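Local coordinates for hypothetical acetyltransferase (Shewanella oneidensis, PDB 1T82), which is of unproven function but, as a dimeric hot-dog-fold protein, probably acts on acyl groups as a thioesterase or acyltransferase, at residues G42-S47 with V109-P114; H57-A62 with P102-P107; I90-A95 with A143-L148; V129-Q134 with G147-V152. One frame throughout, in Å; residues are numbered along the deposited sequence.

Contact 1 of 4, residues G42-S47 with V109-P114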
loop_
_atom_site.group_PDB
_atom_site.type_symbol
_atom_site.label_atom_id
_atom_site.label_comp_id
_atom_site.label_asym_id
_atom_site.label_seq_id
_atom_site.Cartn_x
_atom_site.Cartn_y
_atom_site.Cartn_z
ATOM N N GLY B 42 -3.192 -19.462 15.902
ATOM C CA GLY B 42 -2.162 -19.011 14.989
ATOM C C GLY B 42 -2.623 -18.176 13.811
ATOM O O GLY B 42 -1.836 -17.908 12.904
ATOM N N GLU B 43 -3.885 -17.757 13.812
ATOM C CA GLU B 43 -4.402 -16.944 12.716
ATOM C C GLU B 43 -4.855 -15.570 13.183
ATOM O O GLU B 43 -5.647 -15.450 14.116
ATOM C CB GLU B 43 -5.577 -17.647 12.028
ATOM C CG GLU B 43 -6.116 -16.884 10.825
ATOM C CD GLU B 43 -7.244 -17.616 10.123
ATOM O OE1 GLU B 43 -8.291 -17.838 10.759
ATOM O OE2 GLU B 43 -7.076 -17.965 8.941
ATOM N N LEU B 44 -4.335 -14.532 12.537
ATOM C CA LEU B 44 -4.713 -13.163 12.862
ATOM C C LEU B 44 -5.680 -12.670 11.790
ATOM O O LEU B 44 -5.422 -12.813 10.593
ATOM C CB LEU B 44 -3.480 -12.247 12.899
ATOM C CG LEU B 44 -3.764 -10.743 12.993
ATOM C CD1 LEU B 44 -4.449 -10.436 14.321
ATOM C CD2 LEU B 44 -2.468 -9.945 12.866
ATOM N N SER B 45 -6.804 -12.109 12.225
ATOM C CA SER B 45 -7.809 -11.573 11.311
ATOM C C SER B 45 -7.933 -10.072 11.572
ATOM O O SER B 45 -8.038 -9.644 12.723
ATOM C CB SER B 45 -9.162 -12.257 11.541
ATOM O OG SER B 45 -9.138 -13.610 11.103
ATOM N N VAL B 46 -7.920 -9.282 10.501
ATOM C CA VAL B 46 -7.995 -7.825 10.590
ATOM C C VAL B 46 -9.024 -7.280 9.596
ATOM O O VAL B 46 -9.324 -7.925 8.592
ATOM C CB VAL B 46 -6.602 -7.205 10.274
ATOM C CG1 VAL B 46 -6.672 -5.684 10.257
ATOM C CG2 VAL B 46 -5.581 -7.681 11.306
ATOM N N SER B 47 -9.576 -6.101 9.870
ATOM C CA SER B 47 -10.543 -5.511 8.953
ATOM C C SER B 47 -10.489 -3.992 9.020
ATOM O O SER B 47 -9.733 -3.418 9.802
ATOM C CB SER B 47 -11.964 -5.990 9.283
ATOM O OG SER B 47 -12.894 -5.559 8.297
ATOM N N VAL B 109 -9.154 -9.761 6.483
ATOM C CA VAL B 109 -7.763 -9.915 6.089
ATOM C C VAL B 109 -7.140 -10.886 7.073
ATOM O O VAL B 109 -7.096 -10.632 8.283
ATOM C CB VAL B 109 -7.016 -8.573 6.139
ATOM C CG1 VAL B 109 -5.639 -8.727 5.521
ATOM C CG2 VAL B 109 -7.819 -7.519 5.408
ATOM N N LYS B 110 -6.655 -12.002 6.541
ATOM C CA LYS B 110 -6.094 -13.053 7.369
ATOM C C LYS B 110 -4.655 -13.449 7.079
ATOM O O LYS B 110 -4.203 -13.425 5.935
ATOM C CB LYS B 110 -6.972 -14.300 7.243
ATOM C CG LYS B 110 -8.450 -14.047 7.490
ATOM C CD LYS B 110 -9.269 -15.314 7.255
ATOM C CE LYS B 110 -10.756 -15.073 7.484
ATOM N NZ LYS B 110 -11.565 -16.313 7.279
ATOM N N VAL B 111 -3.945 -13.819 8.140
ATOM C CA VAL B 111 -2.571 -14.289 8.032
ATOM C C VAL B 111 -2.384 -15.397 9.067
ATOM O O VAL B 111 -2.853 -15.289 10.205
ATOM C CB VAL B 111 -1.534 -13.150 8.268
ATOM C CG1 VAL B 111 -1.671 -12.578 9.671
ATOM C CG2 VAL B 111 -0.123 -13.678 8.033
ATOM N N ARG B 112 -1.730 -16.478 8.649
ATOM C CA ARG B 112 -1.470 -17.617 9.523
ATOM C C ARG B 112 0.028 -17.718 9.762
ATOM O O ARG B 112 0.819 -17.643 8.827
ATOM C CB ARG B 112 -1.985 -18.915 8.885
ATOM C CG ARG B 112 -1.764 -20.156 9.756
ATOM C CD ARG B 112 -2.501 -21.382 9.216
ATOM N NE ARG B 112 -3.953 -21.236 9.280
ATOM C CZ ARG B 112 -4.661 -21.207 10.405
ATOM N NH1 ARG B 112 -4.057 -21.314 11.582
ATOM N NH2 ARG B 112 -5.980 -21.071 10.354
ATOM N N TRP B 113 0.413 -17.886 11.021
ATOM C CA TRP B 113 1.817 -17.984 11.388
ATOM C C TRP B 113 2.451 -19.276 10.860
ATOM O O TRP B 113 1.946 -20.370 11.113
ATOM C CB TRP B 113 1.945 -17.921 12.914
ATOM C CG TRP B 113 3.352 -17.851 13.406
ATOM C CD1 TRP B 113 3.980 -18.751 14.225
ATOM C CD2 TRP B 113 4.308 -16.822 13.132
ATOM N NE1 TRP B 113 5.265 -18.345 14.477
ATOM C CE2 TRP B 113 5.496 -17.164 13.818
ATOM C CE3 TRP B 113 4.278 -15.643 12.373
ATOM C CZ2 TRP B 113 6.646 -16.369 13.768
ATOM C CZ3 TRP B 113 5.423 -14.850 12.325
ATOM C CH2 TRP B 113 6.592 -15.219 13.020
ATOM N N PRO B 114 3.561 -19.160 10.111
ATOM C CA PRO B 114 4.265 -20.316 9.545
ATOM C C PRO B 114 5.301 -20.931 10.490
ATOM O O PRO B 114 6.184 -21.669 10.053
ATOM C CB PRO B 114 4.904 -19.736 8.290
ATOM C CG PRO B 114 5.291 -18.365 8.748
ATOM C CD PRO B 114 4.060 -17.906 9.515
#
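Glu-43 and Arg-112 cross obliquely as a non-hydrogen-bonded pair of neighbouring antiparallel strands. Glu-43 runs out extended, CG anti to the backbone N (chi1 -177°), whereas the arginine chain bends at chi3 (-66°) and lays one guanidinium face over Glu-43 CB. Glu-43 OE2 then sits 3.6 Å from Arg-112 NH2, but well out of the guanidinium plane, so the salt bridge is one of charge alone, with no N-H aimed at the oxygen. On its other flank OE2 touches the extended chain of Lys-110, 3.8 Å from CD. An alanine in place of Glu-43 removes the carboxylate that faces Arg-112 and would probably leave the guanidinium less firmly placed. In the hot-dog fold these strands belong to the sheet that wraps the long helix 62-84. The helix side carries Leu-44, Val-46, Val-109 and Val-111; Leu-44 CB meets Val-111 CG1 at 3.7 Å, and Val-46 and Val-109 both touch Thr-72 of the helix. Four backbone hydrogen bonds tie the Leu-44/Val-111 and Val-46/Val-109 pairs, the shortest from Val-46 N to Val-109 O at 2.7 Å. A fifth, Trp-113 N to Gly-42 O (2.9 Å), carries the pairing past the strand ends.

Contact 2 of 4, residues H57-A62 with P102-P107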
loop_
_atom_site.group_PDB
_atom_site.type_symbol
_atom_site.label_atom_id
_atom_site.label_comp_id
_atom_site.label_asym_id
_atom_site.label_seq_id
_atom_site.Cartn_x
_atom_site.Cartn_y
_atom_site.Cartn_z
ATOM N N HIS B 57 -15.182 3.907 -7.735
ATOM C CA HIS B 57 -16.186 2.861 -7.930
ATOM C C HIS B 57 -16.910 2.549 -6.628
ATOM O O HIS B 57 -17.823 1.720 -6.597
ATOM C CB HIS B 57 -15.533 1.566 -8.428
ATOM C CG HIS B 57 -14.704 1.735 -9.661
ATOM N ND1 HIS B 57 -13.335 1.885 -9.624
ATOM C CD2 HIS B 57 -15.051 1.770 -10.969
ATOM C CE1 HIS B 57 -12.874 2.004 -10.855
ATOM N NE2 HIS B 57 -13.894 1.937 -11.691
ATOM N N HIS B 58 -16.500 3.213 -5.554
ATOM C CA HIS B 58 -17.088 2.972 -4.248
ATOM C C HIS B 58 -16.703 1.573 -3.759
ATOM O O HIS B 58 -17.394 0.982 -2.927
ATOM C CB HIS B 58 -18.613 3.137 -4.294
ATOM C CG HIS B 58 -19.059 4.566 -4.316
ATOM N ND1 HIS B 58 -19.200 5.319 -3.171
ATOM C CD2 HIS B 58 -19.337 5.396 -5.349
ATOM C CE1 HIS B 58 -19.545 6.552 -3.496
ATOM N NE2 HIS B 58 -19.635 6.625 -4.812
ATOM N N THR B 59 -15.611 1.040 -4.304
ATOM C CA THR B 59 -15.090 -0.261 -3.877
ATOM C C THR B 59 -13.794 0.075 -3.156
ATOM O O THR B 59 -13.383 1.233 -3.162
ATOM C CB THR B 59 -14.806 -1.219 -5.061
ATOM O OG1 THR B 59 -13.930 -0.595 -6.006
ATOM C CG2 THR B 59 -16.111 -1.608 -5.739
HETATM N N MSE B 60 -13.130 -0.896 -2.539
HETATM C CA MSE B 60 -11.923 -0.521 -1.810
HETATM C C MSE B 60 -10.731 -0.136 -2.681
HETATM O O MSE B 60 -10.362 -0.834 -3.628
HETATM C CB MSE B 60 -11.516 -1.607 -0.812
HETATM C CG MSE B 60 -10.558 -1.070 0.261
HETATM SE SE MSE B 60 -10.138 -2.317 1.684
HETATM C CE MSE B 60 -11.552 -1.758 2.891
ATOM N N PHE B 61 -10.148 1.008 -2.336
ATOM C CA PHE B 61 -8.989 1.567 -3.025
ATOM C C PHE B 61 -7.785 0.629 -2.938
ATOM O O PHE B 61 -7.481 0.086 -1.874
ATOM C CB PHE B 61 -8.658 2.928 -2.396
ATOM C CG PHE B 61 -7.377 3.543 -2.887
ATOM C CD1 PHE B 61 -7.125 3.680 -4.247
ATOM C CD2 PHE B 61 -6.439 4.016 -1.980
ATOM C CE1 PHE B 61 -5.953 4.282 -4.701
ATOM C CE2 PHE B 61 -5.256 4.625 -2.417
ATOM C CZ PHE B 61 -5.019 4.755 -3.777
ATOM N N ALA B 62 -7.097 0.458 -4.063
ATOM C CA ALA B 62 -5.934 -0.422 -4.136
ATOM C C ALA B 62 -4.891 -0.130 -3.058
ATOM O O ALA B 62 -4.268 -1.044 -2.520
ATOM C CB ALA B 62 -5.294 -0.324 -5.523
ATOM N N PRO B 102 -12.931 -6.825 -7.069
ATOM C CA PRO B 102 -13.244 -5.639 -6.269
ATOM C C PRO B 102 -13.758 -6.008 -4.877
ATOM O O PRO B 102 -14.417 -7.038 -4.697
ATOM C CB PRO B 102 -14.310 -4.927 -7.105
ATOM C CG PRO B 102 -13.953 -5.318 -8.510
ATOM C CD PRO B 102 -13.650 -6.794 -8.354
ATOM N N VAL B 103 -13.434 -5.165 -3.900
ATOM C CA VAL B 103 -13.854 -5.351 -2.516
ATOM C C VAL B 103 -15.046 -4.429 -2.292
ATOM O O VAL B 103 -14.907 -3.207 -2.314
ATOM C CB VAL B 103 -12.725 -4.972 -1.534
ATOM C CG1 VAL B 103 -13.205 -5.120 -0.103
ATOM C CG2 VAL B 103 -11.505 -5.845 -1.784
ATOM N N THR B 104 -16.213 -5.021 -2.060
ATOM C CA THR B 104 -17.445 -4.256 -1.890
ATOM C C THR B 104 -17.956 -3.985 -0.476
ATOM O O THR B 104 -19.012 -3.373 -0.302
ATOM C CB THR B 104 -18.570 -4.906 -2.703
ATOM O OG1 THR B 104 -18.691 -6.284 -2.331
ATOM C CG2 THR B 104 -18.260 -4.808 -4.185
ATOM N N SER B 105 -17.228 -4.441 0.534
ATOM C CA SER B 105 -17.621 -4.184 1.914
ATOM C C SER B 105 -16.429 -4.454 2.812
ATOM O O SER B 105 -15.360 -4.825 2.328
ATOM C CB SER B 105 -18.824 -5.052 2.328
ATOM O OG SER B 105 -18.534 -6.439 2.261
ATOM N N ALA B 106 -16.607 -4.249 4.110
ATOM C CA ALA B 106 -15.530 -4.473 5.077
ATOM C C ALA B 106 -14.992 -5.889 4.880
ATOM O O ALA B 106 -15.710 -6.864 5.080
ATOM C CB ALA B 106 -16.060 -4.293 6.485
ATOM N N PRO B 107 -13.713 -6.015 4.491
ATOM C CA PRO B 107 -13.111 -7.330 4.262
ATOM C C PRO B 107 -12.516 -8.025 5.476
ATOM O O PRO B 107 -12.375 -7.439 6.551
ATOM C CB PRO B 107 -12.042 -7.027 3.226
ATOM C CG PRO B 107 -11.522 -5.703 3.711
ATOM C CD PRO B 107 -12.796 -4.936 4.072
HETATM O O HOH W 1 -11.663 -3.073 -4.742
#
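Water 1 is the best-held polar atom here, gripped by two hydrogen bonds, one from each loop. It donates to Met-60 O at 2.8 Å and accepts from Val-103 N at 2.9 Å, so it fills in where the two backbones do not meet directly. The direct link is a single bond, Met-60 N to Val-103 O at 2.9 Å, arriving in the carbonyl plane but somewhat bent at the hydrogen (150°). Water and direct bond together engage both the N-H and the C=O of Met-60 and of Val-103. Neither segment is a regular strand; 57-62 leads into the long helix 62-84 of the hot-dog fold, with Phe-61 at its N-cap position and packed on Ile-26 of the second subunit. The segment 102-107 is the loop that leads to strand 108-112. Met-60, a selenomethionine, sends its side chain toward that loop. Its CB rests on Val-103 CB at 3.6 Å; CG is anti to the backbone N, and the bend at chi3 (-92°) brings CE tip to tip with Pro-107 CD, also at 3.6 Å. Thr-59 lies alongside Pro-102, pointing the same way, its CG2 4.0 Å from Pro-102 CB. The hydroxyl branch, OG1, takes the crowded position between backbone N and carbonyl carbon (chi1 55°) and hydrogen-bonds to Asn-55 ND2.

Contact 3 of 4, residues I90-A95 with A143-L148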
loop_
_atom_site.group_PDB
_atom_site.type_symbol
_atom_site.label_atom_id
_atom_site.label_comp_id
_atom_site.label_asym_id
_atom_site.label_seq_id
_atom_site.Cartn_x
_atom_site.Cartn_y
_atom_site.Cartn_z
ATOM N N ILE B 90 10.403 -4.168 13.299
ATOM C CA ILE B 90 9.879 -4.880 12.133
ATOM C C ILE B 90 9.750 -3.967 10.918
ATOM O O ILE B 90 9.073 -2.942 10.975
ATOM C CB ILE B 90 8.491 -5.476 12.446
ATOM C CG1 ILE B 90 8.569 -6.310 13.726
ATOM C CG2 ILE B 90 8.006 -6.331 11.275
ATOM C CD1 ILE B 90 7.220 -6.722 14.289
ATOM N N VAL B 91 10.391 -4.345 9.817
ATOM C CA VAL B 91 10.342 -3.535 8.608
ATOM C C VAL B 91 10.045 -4.395 7.383
ATOM O O VAL B 91 10.654 -5.449 7.195
ATOM C CB VAL B 91 11.686 -2.801 8.388
ATOM C CG1 VAL B 91 11.584 -1.869 7.193
ATOM C CG2 VAL B 91 12.060 -2.024 9.641
ATOM N N LEU B 92 9.104 -3.957 6.555
ATOM C CA LEU B 92 8.781 -4.709 5.349
ATOM C C LEU B 92 9.874 -4.435 4.320
ATOM O O LEU B 92 10.152 -3.280 3.984
ATOM C CB LEU B 92 7.417 -4.281 4.800
ATOM C CG LEU B 92 6.941 -4.933 3.495
ATOM C CD1 LEU B 92 6.766 -6.440 3.670
ATOM C CD2 LEU B 92 5.623 -4.294 3.089
ATOM N N ALA B 93 10.500 -5.498 3.825
ATOM C CA ALA B 93 11.573 -5.363 2.846
ATOM C C ALA B 93 11.063 -5.405 1.414
ATOM O O ALA B 93 11.467 -4.600 0.581
ATOM C CB ALA B 93 12.604 -6.462 3.061
ATOM N N ASP B 94 10.189 -6.358 1.124
ATOM C CA ASP B 94 9.641 -6.475 -0.218
ATOM C C ASP B 94 8.294 -7.161 -0.163
ATOM O O ASP B 94 8.025 -7.973 0.726
ATOM C CB ASP B 94 10.591 -7.258 -1.127
ATOM C CG ASP B 94 10.901 -8.636 -0.597
ATOM O OD1 ASP B 94 11.593 -8.737 0.441
ATOM O OD2 ASP B 94 10.453 -9.626 -1.218
ATOM N N ALA B 95 7.440 -6.830 -1.117
ATOM C CA ALA B 95 6.124 -7.422 -1.141
ATOM C C ALA B 95 5.566 -7.490 -2.543
ATOM O O ALA B 95 5.933 -6.707 -3.418
ATOM C CB ALA B 95 5.187 -6.627 -0.244
ATOM N N ALA B 143 -7.897 -10.523 -2.878
ATOM C CA ALA B 143 -6.521 -10.058 -3.025
ATOM C C ALA B 143 -5.540 -10.980 -2.304
ATOM O O ALA B 143 -5.863 -11.560 -1.265
ATOM C CB ALA B 143 -6.379 -8.615 -2.517
ATOM N N GLN B 144 -4.346 -11.104 -2.882
ATOM C CA GLN B 144 -3.279 -11.962 -2.363
ATOM C C GLN B 144 -2.015 -11.141 -2.124
ATOM O O GLN B 144 -1.606 -10.349 -2.974
ATOM C CB GLN B 144 -2.985 -13.081 -3.366
ATOM C CG GLN B 144 -2.093 -14.186 -2.837
ATOM C CD GLN B 144 -2.743 -14.965 -1.706
ATOM O OE1 GLN B 144 -3.776 -15.614 -1.892
ATOM N NE2 GLN B 144 -2.145 -14.900 -0.525
ATOM N N PHE B 145 -1.383 -11.367 -0.977
ATOM C CA PHE B 145 -0.192 -10.623 -0.583
ATOM C C PHE B 145 0.918 -11.525 -0.053
ATOM O O PHE B 145 0.673 -12.455 0.712
ATOM C CB PHE B 145 -0.615 -9.601 0.481
ATOM C CG PHE B 145 0.520 -8.821 1.101
ATOM C CD1 PHE B 145 1.256 -9.348 2.159
ATOM C CD2 PHE B 145 0.785 -7.519 0.685
ATOM C CE1 PHE B 145 2.237 -8.586 2.805
ATOM C CE2 PHE B 145 1.760 -6.750 1.319
ATOM C CZ PHE B 145 2.485 -7.284 2.384
ATOM N N ASP B 146 2.140 -11.247 -0.487
ATOM C CA ASP B 146 3.304 -11.989 -0.042
ATOM C C ASP B 146 4.317 -10.950 0.392
ATOM O O ASP B 146 4.718 -10.095 -0.395
ATOM C CB ASP B 146 3.849 -12.855 -1.177
ATOM C CG ASP B 146 3.002 -14.094 -1.408
ATOM O OD1 ASP B 146 2.972 -14.958 -0.508
ATOM O OD2 ASP B 146 2.361 -14.198 -2.474
ATOM N N GLY B 147 4.710 -11.002 1.658
ATOM C CA GLY B 147 5.657 -10.027 2.148
ATOM C C GLY B 147 6.808 -10.614 2.928
ATOM O O GLY B 147 6.657 -11.594 3.658
ATOM N N LEU B 148 7.978 -10.021 2.753
ATOM C CA LEU B 148 9.158 -10.462 3.478
ATOM C C LEU B 148 9.430 -9.394 4.525
ATOM O O LEU B 148 9.743 -8.256 4.183
ATOM C CB LEU B 148 10.362 -10.583 2.538
ATOM C CG LEU B 148 11.692 -10.917 3.222
ATOM C CD1 LEU B 148 11.577 -12.246 3.943
ATOM C CD2 LEU B 148 12.809 -10.959 2.187
HETATM O O HOH W 2 7.820 -10.944 -0.757
#
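Two backbone hydrogen bonds join the strands, both ending on Leu-148 and both running nearly along the C=O axis: Ala-93 N to Leu-148 O and Leu-148 N to Asp-94 O, each 2.9 Å. Ala-93 and Asp-94 thus face one residue, and the psi of -46° at Ala-93 breaks the extended course; the extra residue is consistent with a classic beta bulge in strand 89-99. A C-H contact continues the pairing, Ala-95 CA lying 3.1 Å from Asp-146 O. Apolar contact falls to Phe-145, whose ring has Leu-92 CD2 at its edge and Ala-95 CB 3.8 Å from CE2. Gly-147 suits this spot, since a CB there would clash with Phe-145 CE1. The polar group is Asp-94, its CG in the crowded position between backbone N and carbonyl carbon (chi1 57°). From there OD1 presses on Leu-148 CB and CD2, 3.1 Å from each, while OD2 lies 3.0 Å from water 2, which can donate to it, and weakly to Asp-146 O, but has competing acceptors. An alanine in place of Asp-94 removes the carboxylate and would probably leave water 2 less well held and Leu-148 less covered. Asp-94 and Ala-95 also pair with a strand of the second subunit, where Asp-94 packs on Arg-98 of that chain. OD1 thus lies against carbon while OD2 faces water, and the nearby arginine may favour the charged carboxylate.

Contact 4 of 4, residues V129-Q134 with G147-V152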
loop_
_atom_site.group_PDB
_atom_site.type_symbol
_atom_site.label_atom_id
_atom_site.label_comp_id
_atom_site.label_asym_id
_atom_site.label_seq_id
_atom_site.Cartn_x
_atom_site.Cartn_y
_atom_site.Cartn_z
ATOM N N VAL B 129 11.140 -12.929 8.164
ATOM C CA VAL B 129 9.846 -13.596 8.254
ATOM C C VAL B 129 9.045 -13.416 6.970
ATOM O O VAL B 129 8.685 -12.296 6.608
ATOM C CB VAL B 129 9.007 -13.033 9.422
ATOM C CG1 VAL B 129 7.720 -13.831 9.568
ATOM C CG2 VAL B 129 9.812 -13.073 10.711
ATOM N N LYS B 130 8.775 -14.518 6.281
ATOM C CA LYS B 130 7.999 -14.460 5.049
ATOM C C LYS B 130 6.554 -14.793 5.405
ATOM O O LYS B 130 6.270 -15.880 5.909
ATOM C CB LYS B 130 8.524 -15.477 4.029
ATOM C CG LYS B 130 8.435 -14.985 2.591
ATOM C CD LYS B 130 8.330 -16.124 1.580
ATOM C CE LYS B 130 9.507 -17.081 1.654
ATOM N NZ LYS B 130 9.386 -18.166 0.632
ATOM N N LEU B 131 5.643 -13.856 5.155
ATOM C CA LEU B 131 4.240 -14.075 5.464
ATOM C C LEU B 131 3.331 -13.944 4.255
ATOM O O LEU B 131 3.615 -13.201 3.314
ATOM C CB LEU B 131 3.762 -13.087 6.533
ATOM C CG LEU B 131 4.399 -13.158 7.918
ATOM C CD1 LEU B 131 3.782 -12.094 8.818
ATOM C CD2 LEU B 131 4.172 -14.541 8.510
ATOM N N GLU B 132 2.227 -14.674 4.301
ATOM C CA GLU B 132 1.239 -14.632 3.239
ATOM C C GLU B 132 -0.033 -14.074 3.852
ATOM O O GLU B 132 -0.512 -14.583 4.862
ATOM C CB GLU B 132 0.972 -16.033 2.707
ATOM C CG GLU B 132 -0.024 -16.074 1.577
ATOM C CD GLU B 132 -0.189 -17.471 1.024
ATOM O OE1 GLU B 132 -0.796 -18.313 1.717
ATOM O OE2 GLU B 132 0.308 -17.723 -0.092
ATOM N N VAL B 133 -0.575 -13.024 3.248
ATOM C CA VAL B 133 -1.799 -12.421 3.749
ATOM C C VAL B 133 -2.860 -12.536 2.666
ATOM O O VAL B 133 -2.569 -12.330 1.489
ATOM C CB VAL B 133 -1.593 -10.928 4.093
ATOM C CG1 VAL B 133 -2.878 -10.347 4.665
ATOM C CG2 VAL B 133 -0.449 -10.766 5.085
ATOM N N GLN B 134 -4.083 -12.889 3.055
ATOM C CA GLN B 134 -5.171 -13.010 2.091
ATOM C C GLN B 134 -6.325 -12.111 2.499
ATOM O O GLN B 134 -6.609 -11.957 3.682
ATOM C CB GLN B 134 -5.666 -14.454 2.010
ATOM C CG GLN B 134 -4.640 -15.432 1.477
ATOM C CD GLN B 134 -5.252 -16.784 1.183
ATOM O OE1 GLN B 134 -5.836 -17.419 2.060
ATOM N NE2 GLN B 134 -5.117 -17.234 -0.055
ATOM N N GLY B 147 4.710 -11.002 1.658
ATOM C CA GLY B 147 5.657 -10.027 2.148
ATOM C C GLY B 147 6.808 -10.614 2.928
ATOM O O GLY B 147 6.657 -11.594 3.658
ATOM N N LEU B 148 7.978 -10.021 2.753
ATOM C CA LEU B 148 9.158 -10.462 3.478
ATOM C C LEU B 148 9.430 -9.394 4.525
ATOM O O LEU B 148 9.743 -8.256 4.183
ATOM C CB LEU B 148 10.362 -10.583 2.538
ATOM C CG LEU B 148 11.692 -10.917 3.222
ATOM C CD1 LEU B 148 11.577 -12.246 3.943
ATOM C CD2 LEU B 148 12.809 -10.959 2.187
ATOM N N TYR B 149 9.288 -9.751 5.797
ATOM C CA TYR B 149 9.533 -8.794 6.868
ATOM C C TYR B 149 10.872 -9.091 7.519
ATOM O O TYR B 149 11.276 -10.246 7.625
ATOM C CB TYR B 149 8.428 -8.858 7.934
ATOM C CG TYR B 149 7.064 -8.436 7.441
ATOM C CD1 TYR B 149 6.275 -9.300 6.684
ATOM C CD2 TYR B 149 6.574 -7.156 7.703
ATOM C CE1 TYR B 149 5.033 -8.903 6.197
ATOM C CE2 TYR B 149 5.331 -6.748 7.218
ATOM C CZ TYR B 149 4.567 -7.625 6.464
ATOM O OH TYR B 149 3.347 -7.222 5.965
ATOM N N VAL B 150 11.561 -8.044 7.949
ATOM C CA VAL B 150 12.849 -8.204 8.604
ATOM C C VAL B 150 12.774 -7.529 9.962
ATOM O O VAL B 150 12.412 -6.359 10.061
ATOM C CB VAL B 150 13.978 -7.558 7.779
ATOM C CG1 VAL B 150 15.308 -7.695 8.518
ATOM C CG2 VAL B 150 14.059 -8.214 6.412
ATOM N N SER B 151 13.093 -8.275 11.014
ATOM C CA SER B 151 13.058 -7.719 12.359
ATOM C C SER B 151 14.473 -7.588 12.900
ATOM O O SER B 151 15.236 -8.552 12.897
ATOM C CB SER B 151 12.240 -8.612 13.291
ATOM O OG SER B 151 12.182 -8.049 14.589
ATOM N N VAL B 152 14.817 -6.389 13.353
ATOM C CA VAL B 152 16.143 -6.134 13.903
ATOM C C VAL B 152 16.068 -5.871 15.405
ATOM O O VAL B 152 15.355 -4.974 15.856
ATOM C CB VAL B 152 16.820 -4.921 13.212
ATOM C CG1 VAL B 152 17.159 -5.266 11.773
ATOM C CG2 VAL B 152 15.901 -3.712 13.261
#
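Tyr-149 leaves its strand with CG beside the backbone N and anti to the carbonyl carbon (chi1 -65°), which turns the ring back along the sheet toward Gly-147. Its CB lies 3.7 Å from Val-129 O. Beyond CG, CD1 brings the ring edge to the same carbonyl, with Val-129 O in the ring plane and 3.8 Å from CD1. That carbonyl already accepts from Tyr-149 N at 2.7 Å, a bond straight at the hydrogen though the donor stands 26° out of the carbonyl plane. CD1 also meets Leu-131 CD1 at 4.3 Å, obliquely to the ring. CE1 passes over the backbone at Gly-147, where a CB would be crowded at 3.2 Å; glycine makes room for the ring. At the tip, OH hydrogen-bonds to Thr-70 O of helix 62-84, so this buried hydroxyl is satisfied and the bond fixes the far end of the ring. The backbone beneath is regular antiparallel pairing: Val-129 with Tyr-149 and Leu-131 with Gly-147 are hydrogen-bonded pairs of two bonds each, the Val-129 N to Tyr-149 O bond measuring 2.7 Å. On the other face, Lys-130 pairs with Leu-148, whose CD1 comes to 3.9 Å from Val-129 O. The two strands form the hairpin 127-137/140-152, lying between strands 108-112 and 89-99 in the sheet. Tyr-149 packs on Ile-90 and Leu-92 of strand 89-99 and on Trp-74 of helix 62-84, while Leu-131 reaches Met-76 and Val-77 of that helix.

In the fold
Contacts 1, 3 and 4 lie on one antiparallel sheet and join three neighbouring strand pairs, 43-47/108-112, 127-137/140-152 and 140-152/89-99. Contacts 3 and 4 share Gly-147 and Leu-148, their centres about 5 Å apart; contact 1 is about 12 Å from contact 4, joined to it by backbone pairing of Lys-110 with Gln-134. Contact 2 stands apart, about 20 Å from contact 1 between centres, in loops at one end of the sheet, though Ser-47 OG hydrogen-bonds to Pro-107 O. Along the chain contact 1 encloses contact 2 and crosses contact 3; contact 4 follows contacts 1 and 2 and ends on the same strand as contact 3. Strand 89-99 carries the sheet into the second subunit, as in many hot-dog dimers.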